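Local coordinates for protein putative oxidoreductase (Thermus thermophilus, PDB 2ISM) that belongs to the glucose/sorbosone dehydrogenase family of beta-propeller proteins, is classed as a putative oxidoreductase and carries a bound calcium ion, at residues R60-S68 / L110-L119; A283-V294 / R306-L317. All coordinates share one frame; numbering follows the deposited sequence.

In the fold
Six four-stranded antiparallel sheets make up this chain, the layout of a six-bladed beta-propeller, and the two contacts sample it at well-separated places. Interaction 1 joins neighbouring blades: the outermost strand 60-66 of one sheet meets the turn between strands 104-112 and 117-127 of the next. Interaction 2 centres on the outer hairpin of another blade, strands 289-298 and 301-312, and runs on to Leu317, the first residue of strand 317-322, the edge strand of a neighbouring sheet. Their centres are 31 Å apart and their nearest atoms about 16 Å, so they do not touch. None of the four segments includes Glu233 or Tyr243, the residues at the calcium ion.

Interaction 1: R60-S68 / L110-L119; sequences RLSTYAELS and LRHLGERGVL
Tyr64 lies with one ring face against the backbone of Arg116 and Gly117 and points its hydroxyl at His112. Gly117 N sits 3.5 Å above the ring plane, over its centre, and Gly117 CA makes a CH-pi contact over the same face. At the ring's edge, Tyr64 OH and His112 ND1 are hydrogen-bonded, 2.7 Å apart, in the plane of the tyrosine ring. The two side chains cross nearly at a right angle, yet their ring planes differ by just 22°; they meet rim to rim and do not stack. Tyr64 CG stands anti to the backbone N (chi1 -179°), which carries the ring toward the turn although its CB does not aim there. His112 also meets the ring of Phe86 edge-to-face.

Tyr64 also supplies its carbonyl: Gly117 N donates to Tyr64 O at 2.9 Å, with the donor tilted 35° from the carbonyl plane. In propeller terms this is a blade-to-blade contact, made where the outermost strand of one sheet turns a corner. The corner coincides with a classic beta bulge in which Tyr64 and Ala65 both face Ile53 of strand 52-57.

Beyond the bulge the contact becomes apolar. Ala65 CB reaches Leu110 CD1 at 3.7 Å, while Leu67 and Leu110 approach tip to tip, CD2 to CD2, at 3.9 Å. Leu67 CD2 also lies against Leu119 CG, and Arg96 of strand 92-98 touches both Leu67 and Leu119.

Interaction 2: A283-V294 / R306-L317; sequences AGLRGQALLRLV and RVETALSGFGRL
Arg292, Glu308 and Arg306 form a salt-bridge network in which the carboxylate of Glu308 serves both arginines. Arg306 NE donates to Glu308 OE2 at 2.9 Å; the oxygen lies in the guanidinium plane, but the approach to the carboxylate is from above, 68° out of its plane. Glu308 OE1 takes a weaker, bent bond from Arg292 NH1 at 3.1 Å, the two flat groups standing 87° apart. A bend at chi3 (-67°) turns the Arg292 guanidinium to Glu308, and Tyr281 OH hydrogen-bonds its NE.

The backbone ladder beneath is that of an antiparallel hairpin, the outer pair of strands in a propeller blade. Arg292 and Glu308 form a hydrogen-bonded pair, with Arg292 N to Glu308 O at 2.6 Å. Farther along, a classic beta bulge places Ala310 and Leu311 both opposite Leu290, whose carbonyl O accepts from Ala310 N at 2.7 Å and, less closely, from Leu311 N. At the Gln288 end of the pairing, one water bridges Gln288 O, Phe314 N and Gly315 O, and another links Gln288 O to Gly313 N.

Apolar groups lie over one face of each guanidinium in the network: Val294 CG2, 3.7 Å above that of Arg306, over its centre, and Ala310 CB, toward the rim, on that of Arg292. On the same side of the sheet, Leu290 CB meets Leu311 CB at 3.6 Å and Leu317 CD1 at 3.7 Å. Leu291 and Leu293 pack against Val307 on the other side. Leu317 N donates to Gly284 O at 2.9 Å, tying strand 317-322 to strand 279-284. Arg316 lays its guanidinium over Leu285 CB and salt-bridges Asp336.

Interaction 1: R60-S68 / L110-L119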
loop_
_atom_site.group_PDB
_atom_site.type_symbol
_atom_site.label_atom_id
_atom_site.label_comp_id
_atom_site.label_asym_id
_atom_site.label_seq_id
_atom_site.Cartn_x
_atom_site.Cartn_y
_atom_site.Cartn_z
ATOM N N ARG B 60 13.459 22.695 1.980
ATOM C CA ARG B 60 14.480 23.465 1.274
ATOM C C ARG B 60 15.279 22.638 0.274
ATOM O O ARG B 60 15.664 21.501 0.553
ATOM C CB ARG B 60 15.440 24.127 2.270
ATOM C CG ARG B 60 16.471 25.045 1.608
ATOM C CD ARG B 60 16.722 26.291 2.445
ATOM N NE ARG B 60 17.605 26.049 3.580
ATOM C CZ ARG B 60 17.528 26.699 4.737
ATOM N NH1 ARG B 60 16.602 27.631 4.922
ATOM N NH2 ARG B 60 18.385 26.421 5.707
ATOM N N LEU B 61 15.519 23.223 -0.897
ATOM C CA LEU B 61 16.283 22.567 -1.946
ATOM C C LEU B 61 17.692 23.131 -1.972
ATOM O O LEU B 61 17.880 24.347 -2.034
ATOM C CB LEU B 61 15.649 22.802 -3.318
ATOM C CG LEU B 61 14.867 21.686 -4.008
ATOM C CD1 LEU B 61 14.583 22.115 -5.450
ATOM C CD2 LEU B 61 15.666 20.388 -3.991
ATOM N N SER B 62 18.681 22.247 -1.929
ATOM C CA SER B 62 20.072 22.668 -1.969
ATOM C C SER B 62 20.823 21.764 -2.934
ATOM O O SER B 62 20.262 20.789 -3.444
ATOM C CB SER B 62 20.700 22.575 -0.578
ATOM O OG SER B 62 20.750 21.237 -0.123
ATOM N N THR B 63 22.084 22.094 -3.196
ATOM C CA THR B 63 22.897 21.283 -4.088
ATOM C C THR B 63 23.800 20.368 -3.268
ATOM O O THR B 63 24.678 20.826 -2.532
ATOM C CB THR B 63 23.756 22.155 -5.017
ATOM O OG1 THR B 63 22.897 22.940 -5.855
ATOM C CG2 THR B 63 24.647 21.281 -5.894
ATOM N N TYR B 64 23.561 19.069 -3.392
ATOM C CA TYR B 64 24.333 18.063 -2.676
ATOM C C TYR B 64 25.686 17.910 -3.357
ATOM O O TYR B 64 26.724 17.800 -2.700
ATOM C CB TYR B 64 23.586 16.729 -2.701
ATOM C CG TYR B 64 24.291 15.612 -1.972
ATOM C CD1 TYR B 64 24.301 15.556 -0.578
ATOM C CD2 TYR B 64 24.946 14.604 -2.676
ATOM C CE1 TYR B 64 24.947 14.519 0.094
ATOM C CE2 TYR B 64 25.593 13.567 -2.019
ATOM C CZ TYR B 64 25.590 13.527 -0.636
ATOM O OH TYR B 64 26.226 12.490 0.013
ATOM N N ALA B 65 25.664 17.900 -4.685
ATOM C CA ALA B 65 26.883 17.768 -5.465
ATOM C C ALA B 65 26.647 18.174 -6.908
ATOM O O ALA B 65 25.523 18.130 -7.414
ATOM C CB ALA B 65 27.386 16.333 -5.415
ATOM N N GLU B 66 27.713 18.594 -7.567
ATOM C CA GLU B 66 27.617 18.957 -8.965
ATOM C C GLU B 66 28.649 18.097 -9.673
ATOM O O GLU B 66 29.814 18.064 -9.275
ATOM C CB GLU B 66 27.924 20.440 -9.167
ATOM C CG GLU B 66 27.534 20.950 -10.542
ATOM C CD GLU B 66 27.506 22.462 -10.616
ATOM O OE1 GLU B 66 26.803 23.085 -9.790
ATOM O OE2 GLU B 66 28.182 23.028 -11.502
ATOM N N LEU B 67 28.215 17.380 -10.703
ATOM C CA LEU B 67 29.114 16.514 -11.452
ATOM C C LEU B 67 29.150 16.908 -12.920
ATOM O O LEU B 67 28.128 17.268 -13.502
ATOM C CB LEU B 67 28.664 15.054 -11.335
ATOM C CG LEU B 67 28.619 14.436 -9.934
ATOM C CD1 LEU B 67 27.938 13.078 -9.992
ATOM C CD2 LEU B 67 30.029 14.302 -9.388
ATOM N N SER B 68 30.338 16.854 -13.509
ATOM C CA SER B 68 30.499 17.168 -14.918
ATOM C C SER B 68 29.897 16.000 -15.685
ATOM O O SER B 68 30.226 14.844 -15.425
ATOM C CB SER B 68 31.984 17.304 -15.268
ATOM O OG SER B 68 32.176 17.357 -16.673
ATOM N N LEU B 110 30.306 8.720 -4.670
ATOM C CA LEU B 110 30.638 9.963 -3.977
ATOM C C LEU B 110 30.709 9.689 -2.478
ATOM O O LEU B 110 29.979 8.838 -1.965
ATOM C CB LEU B 110 29.568 11.037 -4.211
ATOM C CG LEU B 110 29.177 11.476 -5.622
ATOM C CD1 LEU B 110 28.387 12.774 -5.525
ATOM C CD2 LEU B 110 30.411 11.684 -6.472
ATOM N N ARG B 111 31.582 10.404 -1.779
ATOM C CA ARG B 111 31.691 10.237 -0.334
ATOM C C ARG B 111 30.715 11.214 0.321
ATOM O O ARG B 111 30.742 12.418 0.052
ATOM C CB ARG B 111 33.126 10.509 0.143
ATOM C CG ARG B 111 33.265 10.576 1.667
ATOM C CD ARG B 111 34.717 10.724 2.093
ATOM N NE ARG B 111 35.438 9.456 2.029
ATOM C CZ ARG B 111 35.281 8.465 2.902
ATOM N NH1 ARG B 111 34.430 8.598 3.911
ATOM N NH2 ARG B 111 35.971 7.341 2.763
ATOM N N HIS B 112 29.844 10.678 1.171
ATOM C CA HIS B 112 28.834 11.465 1.871
ATOM C C HIS B 112 29.446 12.257 3.020
ATOM O O HIS B 112 30.110 11.689 3.885
ATOM C CB HIS B 112 27.749 10.528 2.407
ATOM C CG HIS B 112 26.670 11.218 3.182
ATOM N ND1 HIS B 112 25.765 12.078 2.597
ATOM C CD2 HIS B 112 26.339 11.158 4.494
ATOM C CE1 HIS B 112 24.923 12.516 3.516
ATOM N NE2 HIS B 112 25.248 11.973 4.673
ATOM N N LEU B 113 29.213 13.567 3.028
ATOM C CA LEU B 113 29.749 14.436 4.074
ATOM C C LEU B 113 28.642 15.116 4.865
ATOM O O LEU B 113 28.883 16.102 5.563
ATOM C CB LEU B 113 30.667 15.498 3.462
ATOM C CG LEU B 113 31.888 14.980 2.692
ATOM C CD1 LEU B 113 32.624 16.145 2.035
ATOM C CD2 LEU B 113 32.807 14.224 3.643
ATOM N N GLY B 114 27.427 14.587 4.758
ATOM C CA GLY B 114 26.309 15.169 5.480
ATOM C C GLY B 114 25.350 15.935 4.591
ATOM O O GLY B 114 24.343 15.388 4.141
ATOM N N GLU B 115 25.660 17.202 4.335
ATOM C CA GLU B 115 24.813 18.042 3.497
ATOM C C GLU B 115 25.352 18.097 2.065
ATOM O O GLU B 115 24.714 18.650 1.165
ATOM C CB GLU B 115 24.745 19.458 4.080
ATOM C CG GLU B 115 23.698 20.348 3.432
ATOM C CD GLU B 115 23.752 21.785 3.923
ATOM O OE1 GLU B 115 22.893 22.588 3.499
ATOM O OE2 GLU B 115 24.651 22.111 4.729
ATOM N N ARG B 116 26.530 17.518 1.863
ATOM C CA ARG B 116 27.159 17.504 0.548
ATOM C C ARG B 116 27.863 16.183 0.271
ATOM O O ARG B 116 28.090 15.375 1.174
ATOM C CB ARG B 116 28.186 18.634 0.430
ATOM C CG ARG B 116 27.604 20.037 0.388
ATOM C CD ARG B 116 28.715 21.068 0.226
ATOM N NE ARG B 116 28.207 22.427 0.046
ATOM C CZ ARG B 116 27.528 23.107 0.965
ATOM N NH1 ARG B 116 27.265 22.559 2.145
ATOM N NH2 ARG B 116 27.115 24.341 0.704
ATOM N N GLY B 117 28.211 15.981 -0.993
ATOM C CA GLY B 117 28.910 14.780 -1.394
ATOM C C GLY B 117 30.032 15.186 -2.325
ATOM O O GLY B 117 29.934 16.209 -3.005
ATOM N N VAL B 118 31.109 14.409 -2.341
ATOM C CA VAL B 118 32.239 14.696 -3.213
ATOM C C VAL B 118 32.699 13.415 -3.887
ATOM O O VAL B 118 32.725 12.351 -3.268
ATOM C CB VAL B 118 33.436 15.322 -2.439
ATOM C CG1 VAL B 118 33.059 16.708 -1.932
ATOM C CG2 VAL B 118 33.843 14.431 -1.278
ATOM N N LEU B 119 33.058 13.530 -5.161
ATOM C CA LEU B 119 33.516 12.390 -5.937
ATOM C C LEU B 119 34.557 11.585 -5.171
ATOM O O LEU B 119 35.542 12.134 -4.679
ATOM C CB LEU B 119 34.120 12.859 -7.261
ATOM C CG LEU B 119 33.577 12.251 -8.559
ATOM C CD1 LEU B 119 34.498 12.645 -9.704
ATOM C CD2 LEU B 119 33.489 10.737 -8.452
#

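Interaction 2: A283-V294 / R306-L317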
loop_
_atom_site.group_PDB
_atom_site.type_symbol
_atom_site.label_atom_id
_atom_site.label_comp_id
_atom_site.label_asym_id
_atom_site.label_seq_id
_atom_site.Cartn_x
_atom_site.Cartn_y
_atom_site.Cartn_z
ATOM N N ALA B 283 6.035 3.786 -14.763
ATOM C CA ALA B 283 5.968 5.186 -15.164
ATOM C C ALA B 283 6.015 5.273 -16.685
ATOM O O ALA B 283 6.815 4.596 -17.329
ATOM C CB ALA B 283 7.134 5.969 -14.556
ATOM N N GLY B 284 5.152 6.108 -17.250
ATOM C CA GLY B 284 5.121 6.258 -18.687
ATOM C C GLY B 284 5.630 7.619 -19.114
ATOM O O GLY B 284 5.191 8.656 -18.613
ATOM N N LEU B 285 6.582 7.616 -20.036
ATOM C CA LEU B 285 7.124 8.860 -20.542
ATOM C C LEU B 285 6.331 9.541 -21.657
ATOM O O LEU B 285 5.854 10.668 -21.481
ATOM C CB LEU B 285 8.529 8.628 -21.131
ATOM C CG LEU B 285 9.601 8.396 -20.055
ATOM C CD1 LEU B 285 10.914 7.890 -20.670
ATOM C CD2 LEU B 285 9.829 9.711 -19.312
ATOM N N ARG B 286 6.159 8.865 -22.785
ATOM C CA ARG B 286 5.426 9.449 -23.912
ATOM C C ARG B 286 3.940 9.270 -23.600
ATOM O O ARG B 286 3.123 10.102 -23.985
ATOM C CB ARG B 286 5.760 8.737 -25.222
ATOM C CG ARG B 286 5.122 9.379 -26.446
ATOM C CD ARG B 286 5.703 8.801 -27.725
ATOM N NE ARG B 286 5.393 7.382 -27.870
ATOM C CZ ARG B 286 6.176 6.508 -28.491
ATOM N NH1 ARG B 286 7.326 6.905 -29.025
ATOM N NH2 ARG B 286 5.810 5.234 -28.579
ATOM N N GLY B 287 3.594 8.183 -22.910
ATOM C CA GLY B 287 2.199 7.927 -22.570
ATOM C C GLY B 287 1.669 8.854 -21.489
ATOM O O GLY B 287 0.462 8.899 -21.229
ATOM N N GLN B 288 2.579 9.589 -20.854
ATOM C CA GLN B 288 2.231 10.540 -19.799
ATOM C C GLN B 288 1.266 9.971 -18.754
ATOM O O GLN B 288 0.252 10.591 -18.427
ATOM C CB GLN B 288 1.625 11.803 -20.418
ATOM C CG GLN B 288 2.590 12.580 -21.306
ATOM C CD GLN B 288 1.950 13.811 -21.919
ATOM O OE1 GLN B 288 1.309 14.602 -21.225
ATOM N NE2 GLN B 288 2.124 13.984 -23.223
ATOM N N ALA B 289 1.597 8.804 -18.214
ATOM C CA ALA B 289 0.738 8.180 -17.225
ATOM C C ALA B 289 1.485 7.152 -16.395
ATOM O O ALA B 289 2.550 6.674 -16.782
ATOM C CB ALA B 289 -0.443 7.512 -17.922
ATOM N N LEU B 290 0.909 6.826 -15.244
ATOM C CA LEU B 290 1.475 5.823 -14.355
ATOM C C LEU B 290 0.512 4.649 -14.465
ATOM O O LEU B 290 -0.658 4.773 -14.105
ATOM C CB LEU B 290 1.501 6.334 -12.915
ATOM C CG LEU B 290 2.030 5.345 -11.872
ATOM C CD1 LEU B 290 3.512 5.065 -12.124
ATOM C CD2 LEU B 290 1.828 5.921 -10.481
ATOM N N LEU B 291 0.990 3.524 -14.982
ATOM C CA LEU B 291 0.133 2.359 -15.132
ATOM C C LEU B 291 0.328 1.357 -14.006
ATOM O O LEU B 291 1.414 1.241 -13.432
ATOM C CB LEU B 291 0.386 1.678 -16.479
ATOM C CG LEU B 291 0.193 2.548 -17.728
ATOM C CD1 LEU B 291 0.411 1.705 -18.974
ATOM C CD2 LEU B 291 -1.199 3.153 -17.733
ATOM N N ARG B 292 -0.750 0.652 -13.689
ATOM C CA ARG B 292 -0.757 -0.360 -12.645
ATOM C C ARG B 292 -0.966 -1.702 -13.333
ATOM O O ARG B 292 -1.955 -1.893 -14.044
ATOM C CB ARG B 292 -1.905 -0.093 -11.664
ATOM C CG ARG B 292 -2.065 -1.143 -10.577
ATOM C CD ARG B 292 -3.382 -0.989 -9.814
ATOM N NE ARG B 292 -3.438 0.238 -9.024
ATOM C CZ ARG B 292 -4.189 1.293 -9.324
ATOM N NH1 ARG B 292 -4.962 1.282 -10.404
ATOM N NH2 ARG B 292 -4.166 2.366 -8.541
ATOM N N LEU B 293 -0.023 -2.620 -13.151
ATOM C CA LEU B 293 -0.130 -3.945 -13.749
ATOM C C LEU B 293 -0.553 -4.932 -12.667
ATOM O O LEU B 293 0.148 -5.110 -11.670
ATOM C CB LEU B 293 1.208 -4.382 -14.360
ATOM C CG LEU B 293 1.562 -3.904 -15.772
ATOM C CD1 LEU B 293 1.549 -2.387 -15.845
ATOM C CD2 LEU B 293 2.930 -4.442 -16.147
ATOM N N VAL B 294 -1.712 -5.553 -12.857
ATOM C CA VAL B 294 -2.222 -6.520 -11.896
ATOM C C VAL B 294 -1.688 -7.888 -12.288
ATOM O O VAL B 294 -1.973 -8.389 -13.376
ATOM C CB VAL B 294 -3.762 -6.548 -11.898
ATOM C CG1 VAL B 294 -4.264 -7.478 -10.805
ATOM C CG2 VAL B 294 -4.305 -5.138 -11.697
ATOM N N ARG B 306 -4.665 -7.551 -15.724
ATOM C CA ARG B 306 -5.182 -6.321 -16.302
ATOM C C ARG B 306 -4.255 -5.137 -16.044
ATOM O O ARG B 306 -3.435 -5.158 -15.125
ATOM C CB ARG B 306 -6.572 -6.011 -15.736
ATOM C CG ARG B 306 -6.605 -5.796 -14.229
ATOM C CD ARG B 306 -7.987 -5.343 -13.763
ATOM N NE ARG B 306 -8.029 -5.092 -12.325
ATOM C CZ ARG B 306 -7.989 -6.041 -11.395
ATOM N NH1 ARG B 306 -7.912 -7.318 -11.745
ATOM N NH2 ARG B 306 -8.017 -5.711 -10.110
ATOM N N VAL B 307 -4.396 -4.110 -16.871
ATOM C CA VAL B 307 -3.599 -2.898 -16.752
ATOM C C VAL B 307 -4.552 -1.737 -16.495
ATOM O O VAL B 307 -5.554 -1.584 -17.195
ATOM C CB VAL B 307 -2.805 -2.631 -18.049
ATOM C CG1 VAL B 307 -1.964 -1.371 -17.900
ATOM C CG2 VAL B 307 -1.919 -3.828 -18.365
ATOM N N GLU B 308 -4.246 -0.927 -15.486
ATOM C CA GLU B 308 -5.084 0.216 -15.142
ATOM C C GLU B 308 -4.249 1.484 -15.024
ATOM O O GLU B 308 -3.061 1.426 -14.728
ATOM C CB GLU B 308 -5.795 -0.033 -13.807
ATOM C CG GLU B 308 -6.458 -1.404 -13.696
ATOM C CD GLU B 308 -7.130 -1.629 -12.351
ATOM O OE1 GLU B 308 -6.528 -1.276 -11.316
ATOM O OE2 GLU B 308 -8.255 -2.172 -12.327
ATOM N N THR B 309 -4.875 2.632 -15.259
ATOM C CA THR B 309 -4.175 3.903 -15.139
ATOM C C THR B 309 -4.285 4.361 -13.690
ATOM O O THR B 309 -5.387 4.523 -13.168
ATOM C CB THR B 309 -4.789 4.975 -16.053
ATOM O OG1 THR B 309 -4.583 4.606 -17.421
ATOM C CG2 THR B 309 -4.146 6.333 -15.794
ATOM N N ALA B 310 -3.141 4.557 -13.043
ATOM C CA ALA B 310 -3.114 4.982 -11.647
ATOM C C ALA B 310 -2.905 6.485 -11.500
ATOM O O ALA B 310 -3.240 7.070 -10.469
ATOM C CB ALA B 310 -2.022 4.229 -10.894
ATOM N N LEU B 311 -2.338 7.110 -12.526
ATOM C CA LEU B 311 -2.102 8.549 -12.493
ATOM C C LEU B 311 -2.022 9.115 -13.907
ATOM O O LEU B 311 -1.447 8.497 -14.798
ATOM C CB LEU B 311 -0.800 8.865 -11.750
ATOM C CG LEU B 311 -0.500 10.357 -11.581
ATOM C CD1 LEU B 311 -1.489 10.941 -10.589
ATOM C CD2 LEU B 311 0.935 10.570 -11.098
ATOM N N SER B 312 -2.601 10.293 -14.105
ATOM C CA SER B 312 -2.577 10.944 -15.410
ATOM C C SER B 312 -2.871 12.424 -15.239
ATOM O O SER B 312 -3.464 12.830 -14.242
ATOM C CB SER B 312 -3.615 10.317 -16.342
ATOM O OG SER B 312 -4.922 10.487 -15.832
ATOM N N GLY B 313 -2.448 13.225 -16.212
ATOM C CA GLY B 313 -2.674 14.657 -16.149
ATOM C C GLY B 313 -1.489 15.436 -15.609
ATOM O O GLY B 313 -1.611 16.621 -15.301
ATOM N N PHE B 314 -0.336 14.780 -15.501
ATOM C CA PHE B 314 0.864 15.435 -14.979
ATOM C C PHE B 314 2.025 15.461 -15.970
ATOM O O PHE B 314 3.121 15.914 -15.642
ATOM C CB PHE B 314 1.309 14.734 -13.694
ATOM C CG PHE B 314 0.364 14.925 -12.548
ATOM C CD1 PHE B 314 0.571 15.944 -11.624
ATOM C CD2 PHE B 314 -0.762 14.117 -12.415
ATOM C CE1 PHE B 314 -0.329 16.158 -10.579
ATOM C CE2 PHE B 314 -1.670 14.321 -11.374
ATOM C CZ PHE B 314 -1.453 15.344 -10.456
ATOM N N GLY B 315 1.779 14.976 -17.183
ATOM C CA GLY B 315 2.824 14.956 -18.189
ATOM C C GLY B 315 3.644 13.679 -18.149
ATOM O O GLY B 315 3.210 12.660 -17.602
ATOM N N ARG B 316 4.838 13.740 -18.727
ATOM C CA ARG B 316 5.742 12.596 -18.788
ATOM C C ARG B 316 6.222 12.181 -17.397
ATOM O O ARG B 316 6.609 13.023 -16.590
ATOM C CB ARG B 316 6.944 12.949 -19.672
ATOM C CG ARG B 316 6.571 13.307 -21.104
ATOM C CD ARG B 316 7.712 14.023 -21.817
ATOM N NE ARG B 316 8.927 13.215 -21.910
ATOM C CZ ARG B 316 9.100 12.213 -22.767
ATOM N NH1 ARG B 316 8.133 11.882 -23.614
ATOM N NH2 ARG B 316 10.247 11.546 -22.781
ATOM N N LEU B 317 6.191 10.882 -17.118
ATOM C CA LEU B 317 6.636 10.374 -15.821
ATOM C C LEU B 317 7.807 9.396 -15.876
ATOM O O LEU B 317 7.706 8.339 -16.499
ATOM C CB LEU B 317 5.525 9.548 -15.163
ATOM C CG LEU B 317 4.168 10.259 -15.014
ATOM C CD1 LEU B 317 3.212 9.380 -14.219
ATOM C CD2 LEU B 317 4.354 11.601 -14.312
HETATM O O HOH W 1 0.889 12.184 -16.147
HETATM O O HOH W 2 -1.899 12.460 -18.797
#